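Local coordinates for protein UDP-N-acetylglucosamine 3-dehydrogenase (Acidithiobacillus ferrooxidans, PDB 7BVJ) that catalyses the NAD(+)-dependent oxidation of the glucosamine 3-position of UDP-N-acetylglucosamine to a ketone, a step in the synthesis of lipid A, at residues I116-V122 with R266-E272; E143-P147 with E217-R221; T173-D179 with M199-T205; K191-A197 with N208-V214. One frame throughout, in Å; residues are numbered along the deposited sequence.

Contact 1. Residues I116-V122 with R266-E272; sequences IGHIKRV and RDALAAE
At the edge of the NAD-binding Rossmann sheet, the chain leaving strand 114-117 meets the start of helix 268-282. G117 (phi/psi -75/70) centres an inverse gamma turn, with H118 N 2.9 Å from I116 O, and I119-R121 follow as a 3-10 turn. D267 is the N-cap of the helix, its OD1 accepting from A270 N at 3.3 Å. V122 lies nearest A268, CA to CA 6.1 Å. I119, chi1 and chi2 both t, places CG1 3.6 Å from A268 CB and CD1 4.0 Å from L269 CB; V122 CG2 reaches A268 CB at 3.9 Å and A271 CB at 4.2 Å. R266 NH2 gives V122 O a weak hydrogen bond of 3.2 Å and is hydrogen-bonded to Q127. The extended E272 (chi1 t, chi2 t) brings OE1 to 3.2 Å from H118 N, at a poor angle for hydrogen bonding. The contact combines apolar packing of I119 and V122 on alanines with the buried reach of E272; its polar link is weak.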
loop_
_atom_site.group_PDB
_atom_site.type_symbol
_atom_site.label_atom_id
_atom_site.label_comp_id
_atom_site.label_asym_id
_atom_site.label_seq_id
_atom_site.Cartn_x
_atom_site.Cartn_y
_atom_site.Cartn_z
ATOM N N ILE A 116 -0.085 -6.406 5.285
ATOM C CA ILE A 116 -0.257 -6.109 3.870
ATOM C C ILE A 116 0.658 -4.940 3.534
ATOM O O ILE A 116 0.765 -3.985 4.312
ATOM C CB ILE A 116 -1.728 -5.785 3.526
ATOM C CG1 ILE A 116 -2.675 -6.799 4.166
ATOM C CG2 ILE A 116 -1.944 -5.790 2.016
ATOM C CD1 ILE A 116 -2.345 -8.258 3.844
ATOM N N GLY A 117 1.315 -5.014 2.378
ATOM C CA GLY A 117 2.242 -3.982 1.951
ATOM C C GLY A 117 1.617 -2.692 1.445
ATOM O O GLY A 117 1.709 -2.374 0.257
ATOM N N HIS A 118 1.007 -1.919 2.348
ATOM C CA HIS A 118 0.424 -0.630 1.998
ATOM C C HIS A 118 1.419 0.463 2.370
ATOM O O HIS A 118 1.303 1.145 3.400
ATOM C CB HIS A 118 -0.928 -0.460 2.675
ATOM C CG HIS A 118 -2.036 -1.134 1.932
ATOM N ND1 HIS A 118 -2.450 -0.713 0.689
ATOM C CD2 HIS A 118 -2.783 -2.222 2.231
ATOM C CE1 HIS A 118 -3.429 -1.492 0.266
ATOM N NE2 HIS A 118 -3.646 -2.421 1.180
ATOM N N ILE A 119 2.380 0.653 1.460
ATOM C CA ILE A 119 3.598 1.413 1.724
ATOM C C ILE A 119 3.321 2.869 2.104
ATOM O O ILE A 119 4.049 3.440 2.930
ATOM C CB ILE A 119 4.551 1.307 0.512
ATOM C CG1 ILE A 119 5.951 1.820 0.875
ATOM C CG2 ILE A 119 3.978 2.025 -0.733
ATOM C CD1 ILE A 119 7.084 1.166 0.095
ATOM N N LYS A 120 2.265 3.484 1.564
ATOM C CA LYS A 120 1.944 4.931 1.718
ATOM C C LYS A 120 1.671 5.271 3.181
ATOM O O LYS A 120 1.746 6.380 3.518
ATOM C CB LYS A 120 0.739 5.283 0.847
ATOM C CG LYS A 120 0.963 6.197 -0.330
ATOM C CD LYS A 120 1.589 5.544 -1.501
ATOM C CE LYS A 120 3.004 6.041 -1.687
ATOM N NZ LYS A 120 3.719 5.227 -2.681
ATOM N N ARG A 121 1.344 4.285 3.987
ATOM C CA ARG A 121 1.127 4.537 5.402
ATOM C C ARG A 121 2.407 4.965 6.097
ATOM O O ARG A 121 2.336 5.687 7.097
ATOM C CB ARG A 121 0.572 3.303 6.098
ATOM C CG ARG A 121 -0.816 2.882 5.695
ATOM C CD ARG A 121 -1.350 1.869 6.660
ATOM N NE ARG A 121 -2.747 1.526 6.399
ATOM C CZ ARG A 121 -3.569 1.067 7.334
ATOM N NH1 ARG A 121 -3.117 0.892 8.562
ATOM N NH2 ARG A 121 -4.822 0.777 7.047
ATOM N N VAL A 122 3.575 4.516 5.624
ATOM C CA VAL A 122 4.833 4.869 6.282
ATOM C C VAL A 122 5.522 6.039 5.585
ATOM O O VAL A 122 6.642 6.410 5.958
ATOM C CB VAL A 122 5.778 3.649 6.426
ATOM C CG1 VAL A 122 5.058 2.450 7.042
ATOM C CG2 VAL A 122 6.407 3.258 5.114
ATOM N N ARG A 266 13.196 8.917 3.958
ATOM C CA ARG A 266 13.668 7.630 4.458
ATOM C C ARG A 266 13.217 6.507 3.525
ATOM O O ARG A 266 12.374 6.691 2.646
ATOM C CB ARG A 266 13.202 7.371 5.899
ATOM C CG ARG A 266 11.810 6.803 6.021
ATOM C CD ARG A 266 11.462 6.546 7.470
ATOM N NE ARG A 266 10.072 6.127 7.639
ATOM C CZ ARG A 266 9.337 6.403 8.714
ATOM N NH1 ARG A 266 9.862 7.118 9.708
ATOM N NH2 ARG A 266 8.074 5.981 8.794
ATOM N N ASP A 267 13.820 5.337 3.714
ATOM C CA ASP A 267 13.483 4.146 2.939
ATOM C C ASP A 267 12.131 3.611 3.400
ATOM O O ASP A 267 12.011 3.090 4.507
ATOM C CB ASP A 267 14.581 3.101 3.123
ATOM C CG ASP A 267 14.618 2.081 1.997
ATOM O OD1 ASP A 267 13.544 1.642 1.511
ATOM O OD2 ASP A 267 15.744 1.718 1.602
ATOM N N ALA A 268 11.105 3.742 2.561
ATOM C CA ALA A 268 9.766 3.337 2.985
ATOM C C ALA A 268 9.652 1.818 3.116
ATOM O O ALA A 268 9.058 1.309 4.075
ATOM C CB ALA A 268 8.725 3.880 2.002
ATOM N N LEU A 269 10.211 1.077 2.167
ATOM C CA LEU A 269 10.058 -0.372 2.200
ATOM C C LEU A 269 10.880 -0.987 3.332
ATOM O O LEU A 269 10.426 -1.926 4.003
ATOM C CB LEU A 269 10.441 -0.951 0.831
ATOM C CG LEU A 269 10.492 -2.479 0.743
ATOM C CD1 LEU A 269 9.104 -3.047 0.950
ATOM C CD2 LEU A 269 11.095 -2.942 -0.572
ATOM N N ALA A 270 12.087 -0.468 3.572
ATOM C CA ALA A 270 12.832 -0.853 4.771
ATOM C C ALA A 270 12.030 -0.574 6.040
ATOM O O ALA A 270 12.025 -1.387 6.968
ATOM C CB ALA A 270 14.177 -0.119 4.828
ATOM N N ALA A 271 11.372 0.588 6.109
ATOM C CA ALA A 271 10.565 0.930 7.281
ATOM C C ALA A 271 9.434 -0.071 7.476
ATOM O O ALA A 271 9.176 -0.542 8.589
ATOM C CB ALA A 271 9.996 2.349 7.116
ATOM N N GLU A 272 8.744 -0.399 6.390
ATOM C CA GLU A 272 7.617 -1.321 6.444
ATOM C C GLU A 272 8.082 -2.726 6.847
ATOM O O GLU A 272 7.426 -3.418 7.642
ATOM C CB GLU A 272 6.926 -1.268 5.070
ATOM C CG GLU A 272 5.922 -2.315 4.683
ATOM C CD GLU A 272 5.214 -1.970 3.344
ATOM O OE1 GLU A 272 4.053 -1.504 3.335
ATOM O OE2 GLU A 272 5.840 -2.143 2.286
#

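Contact 2. Residues E143-P147 with E217-R221; sequences ERLAP and EPARR
Residues 217-221 enter an antiparallel pairing with strand 139-147, the short strand axes 4.7 Å apart and their directions 166° apart. E217 still lies in the loop, its CA 5.8 Å from that of P147. P218 follows with its ring against the other proline, CG to P147 CD 3.8 Å, while its CA makes a CH...O contact with L145 O at 3.3 Å. A219 opens the strand as the hydrogen-bonded partner of L145: L145 N to A219 O is 2.8 Å and A219 N to L145 O 2.9 Å, and A219 CB meets L145 CD1 at 3.8 Å. R220 and R144 form the non-hydrogen-bonded pair, CA to CA 4.7 Å, with side chains on the sheet face opposite to that of A219 and R221. Their like charges come close, R144 NH1 to R220 NE 4.2 Å, but R144 is salt-bridged to D165; a water held by L145 O at 2.8 Å is weakly bonded by R220 NE at 3.4 Å. R221 (chi1 m, chi2 t) closes the register on E143, with E143 N to R221 O and R221 N to E143 O each 2.9 Å. Its NH2 forms a salt bridge, with a weak hydrogen bond, to E143 OE2 at 3.0 Å; E143 OE2 also pairs with R223, part of the nearby disulfonic acid pocket. Strand 139-147 is interior to the mixed sheet, between 219-225 and 206-215.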
loop_
_atom_site.group_PDB
_atom_site.type_symbol
_atom_site.label_atom_id
_atom_site.label_comp_id
_atom_site.label_asym_id
_atom_site.label_seq_id
_atom_site.Cartn_x
_atom_site.Cartn_y
_atom_site.Cartn_z
ATOM N N GLU A 143 -4.600 12.872 -6.246
ATOM C CA GLU A 143 -4.243 12.511 -7.618
ATOM C C GLU A 143 -3.044 11.566 -7.620
ATOM O O GLU A 143 -2.001 11.876 -7.029
ATOM C CB GLU A 143 -3.919 13.748 -8.471
ATOM C CG GLU A 143 -5.005 14.795 -8.501
ATOM C CD GLU A 143 -4.482 16.137 -8.958
ATOM O OE1 GLU A 143 -4.473 16.388 -10.189
ATOM O OE2 GLU A 143 -4.069 16.929 -8.079
ATOM N N ARG A 144 -3.188 10.425 -8.293
ATOM C CA ARG A 144 -2.087 9.481 -8.498
ATOM C C ARG A 144 -2.019 9.177 -9.993
ATOM O O ARG A 144 -2.767 8.339 -10.501
ATOM C CB ARG A 144 -2.283 8.215 -7.680
ATOM C CG ARG A 144 -1.014 7.454 -7.403
ATOM C CD ARG A 144 -1.202 6.509 -6.213
ATOM N NE ARG A 144 -1.308 7.223 -4.939
ATOM C CZ ARG A 144 -0.279 7.483 -4.130
ATOM N NH1 ARG A 144 0.951 7.093 -4.466
ATOM N NH2 ARG A 144 -0.478 8.131 -2.986
ATOM N N LEU A 145 -1.119 9.859 -10.681
ATOM C CA LEU A 145 -1.034 9.882 -12.131
ATOM C C LEU A 145 0.328 9.346 -12.532
ATOM O O LEU A 145 1.357 9.912 -12.145
ATOM C CB LEU A 145 -1.223 11.308 -12.655
ATOM C CG LEU A 145 -2.248 12.210 -11.967
ATOM C CD1 LEU A 145 -2.341 13.560 -12.676
ATOM C CD2 LEU A 145 -3.627 11.545 -11.937
ATOM N N ALA A 146 0.336 8.261 -13.306
ATOM C CA ALA A 146 1.565 7.622 -13.739
ATOM C C ALA A 146 1.689 7.673 -15.259
ATOM O O ALA A 146 0.696 7.479 -15.967
ATOM C CB ALA A 146 1.611 6.166 -13.271
ATOM N N PRO A 147 2.874 7.963 -15.786
ATOM C CA PRO A 147 3.047 7.957 -17.240
ATOM C C PRO A 147 2.874 6.560 -17.813
ATOM O O PRO A 147 3.150 5.549 -17.160
ATOM C CB PRO A 147 4.485 8.456 -17.426
ATOM C CG PRO A 147 5.177 8.043 -16.173
ATOM C CD PRO A 147 4.147 8.195 -15.078
ATOM N N GLU A 217 3.665 13.477 -17.242
ATOM C CA GLU A 217 4.615 13.406 -16.144
ATOM C C GLU A 217 3.937 12.889 -14.875
ATOM O O GLU A 217 2.743 13.130 -14.656
ATOM C CB GLU A 217 5.240 14.783 -15.870
ATOM C CG GLU A 217 4.284 15.796 -15.241
ATOM C CD GLU A 217 3.374 16.463 -16.265
ATOM O OE1 GLU A 217 3.376 17.714 -16.332
ATOM O OE2 GLU A 217 2.662 15.737 -17.002
ATOM N N PRO A 218 4.676 12.174 -14.024
ATOM C CA PRO A 218 4.076 11.634 -12.797
ATOM C C PRO A 218 3.526 12.740 -11.902
ATOM O O PRO A 218 3.990 13.884 -11.925
ATOM C CB PRO A 218 5.244 10.905 -12.121
ATOM C CG PRO A 218 6.280 10.734 -13.194
ATOM C CD PRO A 218 6.116 11.890 -14.110
ATOM N N ALA A 219 2.517 12.384 -11.116
ATOM C CA ALA A 219 1.943 13.306 -10.138
ATOM C C ALA A 219 1.329 12.489 -9.013
ATOM O O ALA A 219 0.470 11.641 -9.264
ATOM C CB ALA A 219 0.900 14.214 -10.781
ATOM N N ARG A 220 1.781 12.730 -7.782
ATOM C CA ARG A 220 1.339 11.999 -6.593
ATOM C C ARG A 220 1.087 13.045 -5.516
ATOM O O ARG A 220 2.015 13.412 -4.783
ATOM C CB ARG A 220 2.390 10.985 -6.141
ATOM C CG ARG A 220 2.269 9.617 -6.741
ATOM C CD ARG A 220 3.268 8.685 -6.110
ATOM N NE ARG A 220 4.105 8.038 -7.109
ATOM C CZ ARG A 220 5.086 7.181 -6.827
ATOM N NH1 ARG A 220 5.359 6.875 -5.558
ATOM N NH2 ARG A 220 5.795 6.632 -7.812
ATOM N N ARG A 221 -0.157 13.518 -5.427
ATOM C CA ARG A 221 -0.489 14.623 -4.542
ATOM C C ARG A 221 -1.767 14.322 -3.771
ATOM O O ARG A 221 -2.607 13.525 -4.211
ATOM C CB ARG A 221 -0.604 15.920 -5.341
ATOM C CG ARG A 221 0.731 16.322 -5.993
ATOM C CD ARG A 221 0.702 17.718 -6.594
ATOM N NE ARG A 221 -0.503 17.963 -7.382
ATOM C CZ ARG A 221 -0.550 17.961 -8.711
ATOM N NH1 ARG A 221 0.548 17.719 -9.421
ATOM N NH2 ARG A 221 -1.701 18.199 -9.332
HETATM O O HOH W 1 3.047 8.557 -10.307
#

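Contact 3. Residues T173-D179 with M199-T205; sequences TGAEPVD and MTLNNGT
V178 N and D179 N both donate to T200 O, at 2.6 and 3.0 Å, and T200 N donates to D179 O at 2.8 Å: a classic beta bulge that shifts the register by one between the non-hydrogen-bonded P177-L201 pair (CA to CA 4.0 Å) and the hydrogen-bonded D179-T200 pair (5.0 Å). E176 N donates to N202 OD1 at 3.0 Å; weak bonds join N202 N to E176 O at 2.7 Å and N202 ND2 to E176 OE1 at 3.0 Å. A water lies 2.5 Å from D179 OD1 and T200 OG1; D179 OD2 is salt-bridged to R181. Residues 199-205 fold back through a type I turn, L201 to G204, with N203 OD1 accepting from T205 N in an Asx turn (2.9 Å). A175 CB packs on L201 CB at 3.8 Å and P177 CG on M199 CE at 3.9 Å. Beyond helix 157-173, loop G174-E176, G174 with positive phi, leads into edge strand 177-185, beside strand 194-201; P177, M199 and L201 pack back onto the helix.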
loop_
_atom_site.group_PDB
_atom_site.type_symbol
_atom_site.label_atom_id
_atom_site.label_comp_id
_atom_site.label_asym_id
_atom_site.label_seq_id
_atom_site.Cartn_x
_atom_site.Cartn_y
_atom_site.Cartn_z
ATOM N N THR A 173 -9.424 8.749 8.418
ATOM C CA THR A 173 -10.759 8.995 8.951
ATOM C C THR A 173 -11.190 7.983 10.002
ATOM O O THR A 173 -11.947 8.331 10.918
ATOM C CB THR A 173 -11.795 9.002 7.826
ATOM O OG1 THR A 173 -11.709 7.766 7.094
ATOM C CG2 THR A 173 -11.568 10.212 6.888
ATOM N N GLY A 174 -10.756 6.733 9.888
ATOM C CA GLY A 174 -11.310 5.721 10.767
ATOM C C GLY A 174 -12.767 5.411 10.507
ATOM O O GLY A 174 -13.428 4.817 11.358
ATOM N N ALA A 175 -13.281 5.772 9.335
ATOM C CA ALA A 175 -14.688 5.616 9.007
ATOM C C ALA A 175 -14.862 4.570 7.909
ATOM O O ALA A 175 -13.891 4.069 7.332
ATOM C CB ALA A 175 -15.283 6.967 8.593
ATOM N N GLU A 176 -16.125 4.224 7.639
ATOM C CA GLU A 176 -16.501 3.248 6.630
ATOM C C GLU A 176 -17.307 3.897 5.508
ATOM O O GLU A 176 -18.123 4.788 5.769
ATOM C CB GLU A 176 -17.329 2.104 7.241
ATOM C CG GLU A 176 -16.540 1.167 8.134
ATOM C CD GLU A 176 -16.435 1.686 9.565
ATOM O OE1 GLU A 176 -17.407 2.308 10.056
ATOM O OE2 GLU A 176 -15.375 1.486 10.195
ATOM N N PRO A 177 -17.133 3.448 4.260
ATOM C CA PRO A 177 -17.872 4.056 3.143
ATOM C C PRO A 177 -19.366 3.774 3.230
ATOM O O PRO A 177 -19.790 2.654 3.540
ATOM C CB PRO A 177 -17.260 3.392 1.900
ATOM C CG PRO A 177 -16.044 2.700 2.361
ATOM C CD PRO A 177 -16.271 2.346 3.804
ATOM N N VAL A 178 -20.152 4.818 2.956
ATOM C CA VAL A 178 -21.596 4.709 2.812
ATOM C C VAL A 178 -22.024 4.800 1.360
ATOM O O VAL A 178 -23.080 4.262 1.010
ATOM C CB VAL A 178 -22.341 5.785 3.631
ATOM C CG1 VAL A 178 -23.781 5.350 3.904
ATOM C CG2 VAL A 178 -21.657 6.064 4.884
ATOM N N ASP A 179 -21.283 5.535 0.530
ATOM C CA ASP A 179 -21.660 5.727 -0.863
ATOM C C ASP A 179 -20.386 5.829 -1.672
ATOM O O ASP A 179 -19.443 6.513 -1.268
ATOM C CB ASP A 179 -22.516 6.981 -1.066
ATOM C CG ASP A 179 -22.928 7.191 -2.529
ATOM O OD1 ASP A 179 -22.161 7.806 -3.317
ATOM O OD2 ASP A 179 -24.037 6.750 -2.892
ATOM N N MET A 199 -16.344 9.305 -2.784
ATOM C CA MET A 199 -16.671 8.366 -1.724
ATOM C C MET A 199 -17.163 9.155 -0.521
ATOM O O MET A 199 -16.493 10.085 -0.071
ATOM C CB MET A 199 -15.437 7.526 -1.346
ATOM C CG MET A 199 -15.685 6.421 -0.324
ATOM S SD MET A 199 -14.282 5.271 -0.065
ATOM C CE MET A 199 -14.713 3.898 -1.131
ATOM N N THR A 200 -18.323 8.787 -0.005
ATOM C CA THR A 200 -18.855 9.358 1.227
ATOM C C THR A 200 -18.783 8.297 2.321
ATOM O O THR A 200 -19.328 7.196 2.159
ATOM C CB THR A 200 -20.288 9.844 1.020
ATOM O OG1 THR A 200 -20.361 10.550 -0.223
ATOM C CG2 THR A 200 -20.706 10.790 2.136
ATOM N N LEU A 201 -18.104 8.635 3.418
ATOM C CA LEU A 201 -17.921 7.756 4.566
ATOM C C LEU A 201 -18.987 8.024 5.621
ATOM O O LEU A 201 -19.731 9.003 5.552
ATOM C CB LEU A 201 -16.533 7.934 5.177
ATOM C CG LEU A 201 -15.344 7.793 4.220
ATOM C CD1 LEU A 201 -14.045 7.917 4.984
ATOM C CD2 LEU A 201 -15.370 6.474 3.471
ATOM N N ASN A 202 -19.051 7.141 6.623
ATOM C CA ASN A 202 -20.156 7.206 7.577
ATOM C C ASN A 202 -19.964 8.252 8.667
ATOM O O ASN A 202 -20.865 8.418 9.494
ATOM C CB ASN A 202 -20.447 5.810 8.173
ATOM C CG ASN A 202 -19.353 5.276 9.084
ATOM O OD1 ASN A 202 -18.235 5.796 9.143
ATOM N ND2 ASN A 202 -19.689 4.213 9.819
ATOM N N ASN A 203 -18.851 8.987 8.670
ATOM C CA ASN A 203 -18.688 10.159 9.518
ATOM C C ASN A 203 -18.933 11.449 8.751
ATOM O O ASN A 203 -18.605 12.526 9.254
ATOM C CB ASN A 203 -17.285 10.185 10.128
ATOM C CG ASN A 203 -16.221 10.446 9.085
ATOM O OD1 ASN A 203 -16.463 10.230 7.895
ATOM N ND2 ASN A 203 -15.045 10.921 9.514
ATOM N N GLY A 204 -19.445 11.351 7.517
ATOM C CA GLY A 204 -19.631 12.479 6.628
ATOM C C GLY A 204 -18.426 12.921 5.813
ATOM O O GLY A 204 -18.564 13.863 5.022
ATOM N N THR A 205 -17.248 12.311 5.995
ATOM C CA THR A 205 -16.086 12.662 5.171
ATOM C C THR A 205 -16.304 12.279 3.710
ATOM O O THR A 205 -16.892 11.242 3.405
ATOM C CB THR A 205 -14.811 11.965 5.665
ATOM O OG1 THR A 205 -14.578 12.260 7.044
ATOM C CG2 THR A 205 -13.599 12.440 4.858
HETATM O O HOH W 2 -20.334 9.317 -2.450
#

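Contact 4. Residues K191-A197 with N208-V214; sequences KADMATA and NLAASRV
K191 and A192 approach the hairpin as loop; A192 O sits over one face of the R213 guanidinium, 3.4 Å from NH2. D193 (chi1 m) meets its edge, OD1 2.8 Å from R213 NH2 and 2.9 Å from R213 NE in a salt bridge, while D193 O accepts from R213 N at 3.1 Å; OD2 accepts from A187 N and V188 N. M194 begins the strand opposite S212, CA to CA 4.1 Å, and its CE touches V214 CG2 at 3.7 Å. A195 is the hydrogen-bonded partner of A211, with A195 N to A211 O and A211 N to A195 O both 2.9 Å. T196 and A210 form a non-hydrogen-bonded pair. A197 pairs with L209 through A197 N to L209 O and L209 N to A197 O, 2.9 Å each. The strand axes run antiparallel at 173°, 4.6 Å apart. Buried A195, A197 and L209 pack on helices 157-173 and 290-312, while the backbone ladder and the D193-R213 ion pair at the open end together hold the hairpin.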
loop_
_atom_site.group_PDB
_atom_site.type_symbol
_atom_site.label_atom_id
_atom_site.label_comp_id
_atom_site.label_asym_id
_atom_site.label_seq_id
_atom_site.Cartn_x
_atom_site.Cartn_y
_atom_site.Cartn_z
ATOM N N LYS A 191 -10.475 -1.384 -20.666
ATOM C CA LYS A 191 -10.161 -1.165 -19.259
ATOM C C LYS A 191 -9.875 0.307 -19.020
ATOM O O LYS A 191 -9.259 0.972 -19.857
ATOM C CB LYS A 191 -8.929 -1.967 -18.836
ATOM C CG LYS A 191 -9.105 -3.460 -18.910
ATOM C CD LYS A 191 -10.218 -3.907 -17.998
ATOM C CE LYS A 191 -10.389 -5.409 -18.046
ATOM N NZ LYS A 191 -11.752 -5.806 -17.582
ATOM N N ALA A 192 -10.285 0.798 -17.852
ATOM C CA ALA A 192 -10.101 2.206 -17.529
ATOM C C ALA A 192 -8.623 2.564 -17.602
ATOM O O ALA A 192 -7.773 1.830 -17.088
ATOM C CB ALA A 192 -10.659 2.507 -16.131
ATOM N N ASP A 193 -8.309 3.669 -18.281
ATOM C CA ASP A 193 -6.977 4.253 -18.182
ATOM C C ASP A 193 -6.921 5.363 -17.151
ATOM O O ASP A 193 -5.832 5.714 -16.687
ATOM C CB ASP A 193 -6.519 4.821 -19.526
ATOM C CG ASP A 193 -6.358 3.747 -20.594
ATOM O OD1 ASP A 193 -5.640 2.734 -20.361
ATOM O OD2 ASP A 193 -6.962 3.931 -21.670
ATOM N N MET A 194 -8.064 5.942 -16.824
ATOM C CA MET A 194 -8.135 6.891 -15.728
ATOM C C MET A 194 -9.473 6.696 -15.042
ATOM O O MET A 194 -10.457 6.330 -15.676
ATOM C CB MET A 194 -7.982 8.330 -16.221
ATOM C CG MET A 194 -8.588 8.526 -17.595
ATOM S SD MET A 194 -8.481 10.209 -18.211
ATOM C CE MET A 194 -6.803 10.213 -18.841
ATOM N N ALA A 195 -9.491 6.894 -13.738
ATOM C CA ALA A 195 -10.736 6.808 -13.000
ATOM C C ALA A 195 -10.728 7.867 -11.911
ATOM O O ALA A 195 -9.680 8.368 -11.502
ATOM C CB ALA A 195 -10.962 5.413 -12.407
ATOM N N THR A 196 -11.927 8.232 -11.482
ATOM C CA THR A 196 -12.089 9.170 -10.388
ATOM C C THR A 196 -13.281 8.707 -9.580
ATOM O O THR A 196 -14.345 8.418 -10.144
ATOM C CB THR A 196 -12.268 10.600 -10.894
ATOM O OG1 THR A 196 -11.061 10.999 -11.556
ATOM C CG2 THR A 196 -12.545 11.567 -9.734
ATOM N N ALA A 197 -13.068 8.568 -8.274
ATOM C CA ALA A 197 -14.100 8.136 -7.353
ATOM C C ALA A 197 -14.433 9.257 -6.381
ATOM O O ALA A 197 -13.576 10.075 -6.026
ATOM C CB ALA A 197 -13.675 6.888 -6.576
ATOM N N ASN A 208 -12.294 12.385 -2.813
ATOM C CA ASN A 208 -12.401 12.645 -4.246
ATOM C C ASN A 208 -11.053 12.254 -4.849
ATOM O O ASN A 208 -10.122 13.065 -4.861
ATOM C CB ASN A 208 -12.771 14.152 -4.489
ATOM C CG ASN A 208 -12.582 14.585 -5.927
ATOM O OD1 ASN A 208 -12.505 13.755 -6.840
ATOM N ND2 ASN A 208 -12.507 15.893 -6.139
ATOM N N LEU A 209 -10.958 11.014 -5.345
ATOM C CA LEU A 209 -9.688 10.347 -5.621
ATOM C C LEU A 209 -9.540 10.046 -7.105
ATOM O O LEU A 209 -10.348 9.306 -7.674
ATOM C CB LEU A 209 -9.583 9.040 -4.832
ATOM C CG LEU A 209 -9.928 9.169 -3.349
ATOM C CD1 LEU A 209 -9.684 7.833 -2.657
ATOM C CD2 LEU A 209 -9.051 10.259 -2.756
ATOM N N ALA A 210 -8.480 10.568 -7.715
ATOM C CA ALA A 210 -8.220 10.384 -9.134
ATOM C C ALA A 210 -6.978 9.523 -9.339
ATOM O O ALA A 210 -6.014 9.609 -8.574
ATOM C CB ALA A 210 -8.060 11.740 -9.834
ATOM N N ALA A 211 -7.008 8.680 -10.366
ATOM C CA ALA A 211 -5.844 7.883 -10.713
ATOM C C ALA A 211 -5.786 7.724 -12.228
ATOM O O ALA A 211 -6.821 7.636 -12.884
ATOM C CB ALA A 211 -5.877 6.512 -10.018
ATOM N N SER A 212 -4.570 7.721 -12.776
ATOM C CA SER A 212 -4.351 7.600 -14.215
ATOM C C SER A 212 -3.024 6.893 -14.492
ATOM O O SER A 212 -2.041 7.069 -13.761
ATOM C CB SER A 212 -4.349 8.966 -14.906
ATOM O OG SER A 212 -4.045 8.817 -16.289
ATOM N N ARG A 213 -3.007 6.110 -15.574
ATOM C CA ARG A 213 -1.804 5.435 -16.049
ATOM C C ARG A 213 -1.338 5.943 -17.410
ATOM O O ARG A 213 -0.472 5.313 -18.028
ATOM C CB ARG A 213 -2.023 3.915 -16.106
ATOM C CG ARG A 213 -3.145 3.491 -17.004
ATOM C CD ARG A 213 -3.263 1.986 -17.111
ATOM N NE ARG A 213 -4.254 1.625 -18.118
ATOM C CZ ARG A 213 -4.817 0.429 -18.235
ATOM N NH1 ARG A 213 -4.477 -0.550 -17.412
ATOM N NH2 ARG A 213 -5.717 0.212 -19.190
ATOM N N VAL A 214 -1.867 7.065 -17.888
ATOM C CA VAL A 214 -1.508 7.570 -19.209
ATOM C C VAL A 214 -1.106 9.047 -19.206
ATOM O O VAL A 214 -1.302 9.739 -20.208
ATOM C CB VAL A 214 -2.674 7.353 -20.194
ATOM C CG1 VAL A 214 -2.898 5.877 -20.446
ATOM C CG2 VAL A 214 -3.955 8.024 -19.666
#

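In the fold
Contacts 2, 3 and 4 belong to one mixed sheet of the C-terminal domain, and contact 1 lies at the edge of the Rossmann sheet. Contacts 2 and 4 are neighbours, centres about 10 Å apart: A146 N lies 2.7 Å from S212 O and R144 N 3.0 Å from A210 O. Contact 3 shares strand 194-201 with contact 4, extending the sheet to its edge. Contact 1 touches contact 2 at K120 CD and R144 NH1, 3.4 Å apart. In contact 1, the side chain of L269 is about 5 Å from that of L14, an NAD(+)-binding residue, and about 10 Å from NAD; in contact 2, the R221 side chain is about 5 Å from the bound disulfonic acid.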